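Local coordinates for proteasome assembly chaperone family protein (Pyrococcus furiosus DSM 3638, PDB 3WZ2) that probably acts as an archaeal proteasome-assembly chaperone or proteasome activator of the PAC2 family, at residues 112-117 with 175-180; 128-133 with 192-197. All blocks are in the same frame, centred on the assembly; numbering follows the deposited sequence.

Interaction 1. Residues 112-117 with 175-180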
# COMPACT_ATOMS: atom_id res chain seq x y z
N LYS B 112 -5.02 28.06 25.70
CA LYS B 112 -6.06 27.03 25.73
C LYS B 112 -6.16 26.31 24.39
O LYS B 112 -6.02 26.91 23.35
CB LYS B 112 -7.44 27.64 26.03
CG LYS B 112 -7.59 28.17 27.43
CD LYS B 112 -9.00 28.64 27.70
CE LYS B 112 -9.07 29.59 28.89
NZ LYS B 112 -9.79 28.99 30.03
N VAL B 113 -6.48 25.02 24.46
CA VAL B 113 -6.77 24.21 23.32
C VAL B 113 -8.12 23.60 23.55
O VAL B 113 -8.30 22.79 24.44
CB VAL B 113 -5.70 23.11 23.16
CG1 VAL B 113 -5.85 22.40 21.84
CG2 VAL B 113 -4.30 23.72 23.26
N ILE B 114 -9.09 23.96 22.71
CA ILE B 114 -10.47 23.58 22.94
C ILE B 114 -10.97 22.88 21.69
O ILE B 114 -11.02 23.47 20.62
CB ILE B 114 -11.35 24.83 23.21
CG1 ILE B 114 -10.86 25.59 24.43
CG2 ILE B 114 -12.79 24.42 23.44
CD1 ILE B 114 -11.39 27.01 24.55
N SER B 115 -11.39 21.63 21.84
CA SER B 115 -12.05 20.93 20.75
C SER B 115 -13.56 20.94 20.92
O SER B 115 -14.08 20.83 22.01
CB SER B 115 -11.52 19.47 20.69
OG SER B 115 -10.15 19.46 20.34
N LEU B 116 -14.25 21.12 19.81
CA LEU B 116 -15.69 21.09 19.75
C LEU B 116 -16.11 19.81 19.06
O LEU B 116 -15.69 19.55 17.93
CB LEU B 116 -16.19 22.28 18.94
CG LEU B 116 -15.64 23.61 19.37
CD1 LEU B 116 -16.29 24.67 18.51
CD2 LEU B 116 -15.89 23.86 20.85
N ALA B 117 -16.87 18.99 19.74
CA ALA B 117 -17.21 17.66 19.24
C ALA B 117 -18.67 17.35 19.49
O ALA B 117 -19.35 18.07 20.24
CB ALA B 117 -16.33 16.62 19.91
N TYR B 175 -9.20 21.04 26.45
CA TYR B 175 -10.59 20.77 26.73
C TYR B 175 -11.28 20.21 25.50
O TYR B 175 -10.90 20.53 24.38
CB TYR B 175 -11.34 22.03 27.13
CG TYR B 175 -10.62 23.00 28.04
CD1 TYR B 175 -9.55 23.72 27.58
CD2 TYR B 175 -11.03 23.23 29.37
CE1 TYR B 175 -8.89 24.63 28.38
CE2 TYR B 175 -10.37 24.16 30.19
CZ TYR B 175 -9.32 24.86 29.67
OH TYR B 175 -8.66 25.76 30.44
N VAL B 176 -12.29 19.38 25.73
CA VAL B 176 -13.29 19.09 24.71
C VAL B 176 -14.70 19.43 25.25
O VAL B 176 -15.04 19.06 26.36
CB VAL B 176 -13.24 17.62 24.28
CG1 VAL B 176 -14.15 17.35 23.09
CG2 VAL B 176 -11.80 17.19 23.94
N LEU B 177 -15.48 20.12 24.44
CA LEU B 177 -16.91 20.30 24.70
C LEU B 177 -17.67 19.37 23.77
O LEU B 177 -17.41 19.36 22.56
CB LEU B 177 -17.30 21.74 24.41
CG LEU B 177 -16.56 22.81 25.21
CD1 LEU B 177 -16.98 24.18 24.74
CD2 LEU B 177 -16.86 22.64 26.67
N LEU B 178 -18.56 18.55 24.35
CA LEU B 178 -19.29 17.56 23.60
C LEU B 178 -20.79 17.82 23.62
O LEU B 178 -21.43 17.68 24.67
CB LEU B 178 -19.03 16.18 24.15
CG LEU B 178 -17.57 15.75 24.08
CD1 LEU B 178 -16.98 15.73 25.46
CD2 LEU B 178 -17.46 14.40 23.47
N GLY B 179 -21.33 18.15 22.47
CA GLY B 179 -22.78 18.29 22.32
C GLY B 179 -23.39 16.95 22.07
O GLY B 179 -23.11 16.32 21.05
N GLU B 180 -24.21 16.52 23.00
CA GLU B 180 -25.11 15.39 22.75
C GLU B 180 -25.91 15.59 21.49
O GLU B 180 -26.37 16.70 21.17
CB GLU B 180 -26.09 15.15 23.91
CG GLU B 180 -25.44 14.69 25.19
CD GLU B 180 -26.46 14.42 26.30
OE1 GLU B 180 -27.60 14.93 26.17
OE2 GLU B 180 -26.14 13.70 27.27
O HOH W 1 -8.63 19.65 22.87
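Two neighbouring parallel strands inside the large mixed sheet meet here, Ile114 paired with Tyr175 and Ala117 with Leu178. Five backbone bonds stitch them in the alternating parallel pattern: Tyr175 N to Val113 O, Ser115 N to Tyr175 O (2.8 Å, 172° at the hydrogen), Leu177 N to Ser115 O, Ala117 N to Leu177 O, and Gly179 N to Ala117 O. On one face, Ile114 CG1 approaches Tyr175 CD1 at 3.9 Å, and Leu116 and Leu177 lie side by side, Leu116 CD2 4.1 Å from Leu177 CD1; helices 188-202 and 137-145 share the cover of this face. The Tyr175 ring also turns its edge to Val113 O, 3.5 Å from CD1, while the Lys112 chain crosses it obliquely, CG 3.9 Å from CE1. Tyr175 OH is hydrogen-bonded to Glu142. On the other face, Ala117 CB sits 3.9 Å from Val176 CG1, under helix 158-169. Ser115 OG lies beside its own backbone N (chi1 -65°), where it accepts from a water 3.0 Å away and is further hydrogen-bonded to Glu24, which satisfies this buried hydroxyl. Tyr175 O accepts from both Ser115 N and that water, so the serine side chain adds a water-mediated link to the backbone ladder.

Interaction 2. Residues 128-133 with 192-197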
# COMPACT_ATOMS: atom_id res chain seq x y z
N PHE B 128 -31.16 17.91 24.52
CA PHE B 128 -29.78 17.48 24.40
C PHE B 128 -28.86 18.37 25.24
O PHE B 128 -28.92 19.59 25.15
CB PHE B 128 -29.35 17.54 22.92
CG PHE B 128 -29.91 16.42 22.09
CD1 PHE B 128 -29.46 15.10 22.26
CD2 PHE B 128 -30.89 16.66 21.13
CE1 PHE B 128 -29.96 14.06 21.47
CE2 PHE B 128 -31.41 15.63 20.36
CZ PHE B 128 -30.92 14.33 20.52
N GLU B 129 -27.97 17.74 26.00
CA GLU B 129 -27.06 18.47 26.88
C GLU B 129 -25.64 18.64 26.23
O GLU B 129 -25.37 18.19 25.11
CB GLU B 129 -26.95 17.72 28.21
CG GLU B 129 -28.25 17.52 29.00
CD GLU B 129 -28.87 18.78 29.66
OE1 GLU B 129 -28.50 19.94 29.35
OE2 GLU B 129 -29.81 18.59 30.47
N VAL B 130 -24.76 19.34 26.94
CA VAL B 130 -23.35 19.49 26.57
C VAL B 130 -22.45 19.03 27.72
O VAL B 130 -22.63 19.43 28.85
CB VAL B 130 -23.00 20.97 26.27
CG1 VAL B 130 -21.51 21.13 25.89
CG2 VAL B 130 -23.88 21.48 25.15
N TRP B 131 -21.53 18.13 27.40
CA TRP B 131 -20.57 17.65 28.38
C TRP B 131 -19.22 18.27 28.13
O TRP B 131 -18.96 18.82 27.08
CB TRP B 131 -20.44 16.12 28.32
CG TRP B 131 -21.69 15.36 28.61
CD1 TRP B 131 -22.75 15.19 27.79
CD2 TRP B 131 -21.99 14.61 29.80
NE1 TRP B 131 -23.69 14.38 28.37
CE2 TRP B 131 -23.25 14.01 29.61
CE3 TRP B 131 -21.30 14.35 30.98
CZ2 TRP B 131 -23.86 13.20 30.58
CZ3 TRP B 131 -21.90 13.54 31.95
CH2 TRP B 131 -23.17 12.99 31.75
N GLY B 132 -18.32 18.12 29.08
CA GLY B 132 -16.99 18.63 28.97
C GLY B 132 -15.98 17.62 29.50
O GLY B 132 -16.33 16.76 30.34
N ILE B 133 -14.74 17.73 29.03
CA ILE B 133 -13.65 16.98 29.62
C ILE B 133 -12.38 17.79 29.44
O ILE B 133 -12.20 18.48 28.45
CB ILE B 133 -13.54 15.56 28.99
CG1 ILE B 133 -12.40 14.74 29.60
CG2 ILE B 133 -13.32 15.65 27.50
CD1 ILE B 133 -12.60 14.35 31.06
N ALA B 192 -25.24 24.62 18.18
CA ALA B 192 -25.64 25.84 18.87
C ALA B 192 -25.47 25.69 20.36
O ALA B 192 -25.00 26.62 21.00
CB ALA B 192 -27.09 26.19 18.54
N ASN B 193 -25.86 24.54 20.91
CA ASN B 193 -25.62 24.29 22.33
C ASN B 193 -24.13 24.42 22.70
O ASN B 193 -23.77 24.98 23.74
CB ASN B 193 -26.10 22.88 22.73
CG ASN B 193 -27.60 22.67 22.55
OD1 ASN B 193 -28.35 23.62 22.54
ND2 ASN B 193 -28.04 21.40 22.51
N VAL B 194 -23.26 23.89 21.83
CA VAL B 194 -21.83 23.95 22.08
C VAL B 194 -21.30 25.38 21.97
O VAL B 194 -20.52 25.83 22.81
CB VAL B 194 -21.07 23.02 21.13
CG1 VAL B 194 -19.60 23.31 21.18
CG2 VAL B 194 -21.36 21.58 21.51
N VAL B 195 -21.77 26.12 20.98
CA VAL B 195 -21.37 27.51 20.87
C VAL B 195 -21.78 28.34 22.10
O VAL B 195 -20.98 29.15 22.57
CB VAL B 195 -21.94 28.17 19.62
CG1 VAL B 195 -21.69 29.68 19.63
CG2 VAL B 195 -21.33 27.54 18.40
N GLU B 196 -22.97 28.09 22.63
CA GLU B 196 -23.39 28.80 23.85
C GLU B 196 -22.42 28.57 25.00
O GLU B 196 -22.09 29.50 25.71
CB GLU B 196 -24.82 28.41 24.31
CG GLU B 196 -25.94 29.01 23.47
CD GLU B 196 -27.35 28.60 23.94
OE1 GLU B 196 -27.68 27.38 24.00
OE2 GLU B 196 -28.13 29.51 24.29
N VAL B 197 -22.00 27.34 25.22
CA VAL B 197 -21.02 27.06 26.28
C VAL B 197 -19.68 27.71 26.00
O VAL B 197 -19.07 28.29 26.90
CB VAL B 197 -20.83 25.57 26.52
CG1 VAL B 197 -19.73 25.34 27.53
CG2 VAL B 197 -22.14 24.94 27.00
O HOH W 2 -26.09 19.08 22.63
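Strand 130-133 packs against helix 192-197 with their axes 9.2 Å apart at closest approach and their N-to-C directions 53° from parallel, Val130 and Val194 having the nearest CA atoms. Val130 carries the contact, its side chain directed at the helix and its two methyls divided between helix residues one turn apart. Val130 CG2 lies against Asn193 CB at 3.6 Å, the two side chains crossing at a slant, and is also 3.8 Å from Asn193 O, so it touches both the base of that side chain and the helix backbone. CG1, anti to the backbone N (chi1 179°), meets Val197 CG2 tip to tip at 4.0 Å, with Val194 CG2 a looser neighbour at 4.4 Å. Val197 also rests on Leu177 of the adjacent strand. At the polar end, Asn193 CG stands beside its own backbone N (chi1 -63°), and the amide ND2 lies 3.3 Å from Phe128 O, at too poor an angle for a hydrogen bond. ND2 instead donates to a water 3.0 Å away, and that water donates to Glu129 O at 2.7 Å, joining helix and loop indirectly. Phe128 turns its ring away from the helix and meets Phe182 edge-to-face. Apolar contacts and a single water bridge therefore bind the two elements near the surface, the arrangement of a helix laid across the face of a sheet in an alpha/beta fold.

In the fold
Interactions 1 and 2 have centres 8 Å apart and share one sheet, in which strand 174-181 lies between strands 112-120 and 130-134. Parallel pairing on one side of 174-181 gives way to antiparallel pairing on the other, where Leu178 N lies 2.8 Å from Trp131 O in a probable hydrogen bond. Glu180 ties the edges of the two contacts together: its OE2 is 2.8 Å from Trp131 NE1, and its OE1 takes Glu129 N and forms a salt bridge with Lys125. Helix 188-202, which follows strand 174-181 in the chain, spans both contacts; Val194 packs on Leu116 and brings CG2 within 3.6 Å of Gly179 N.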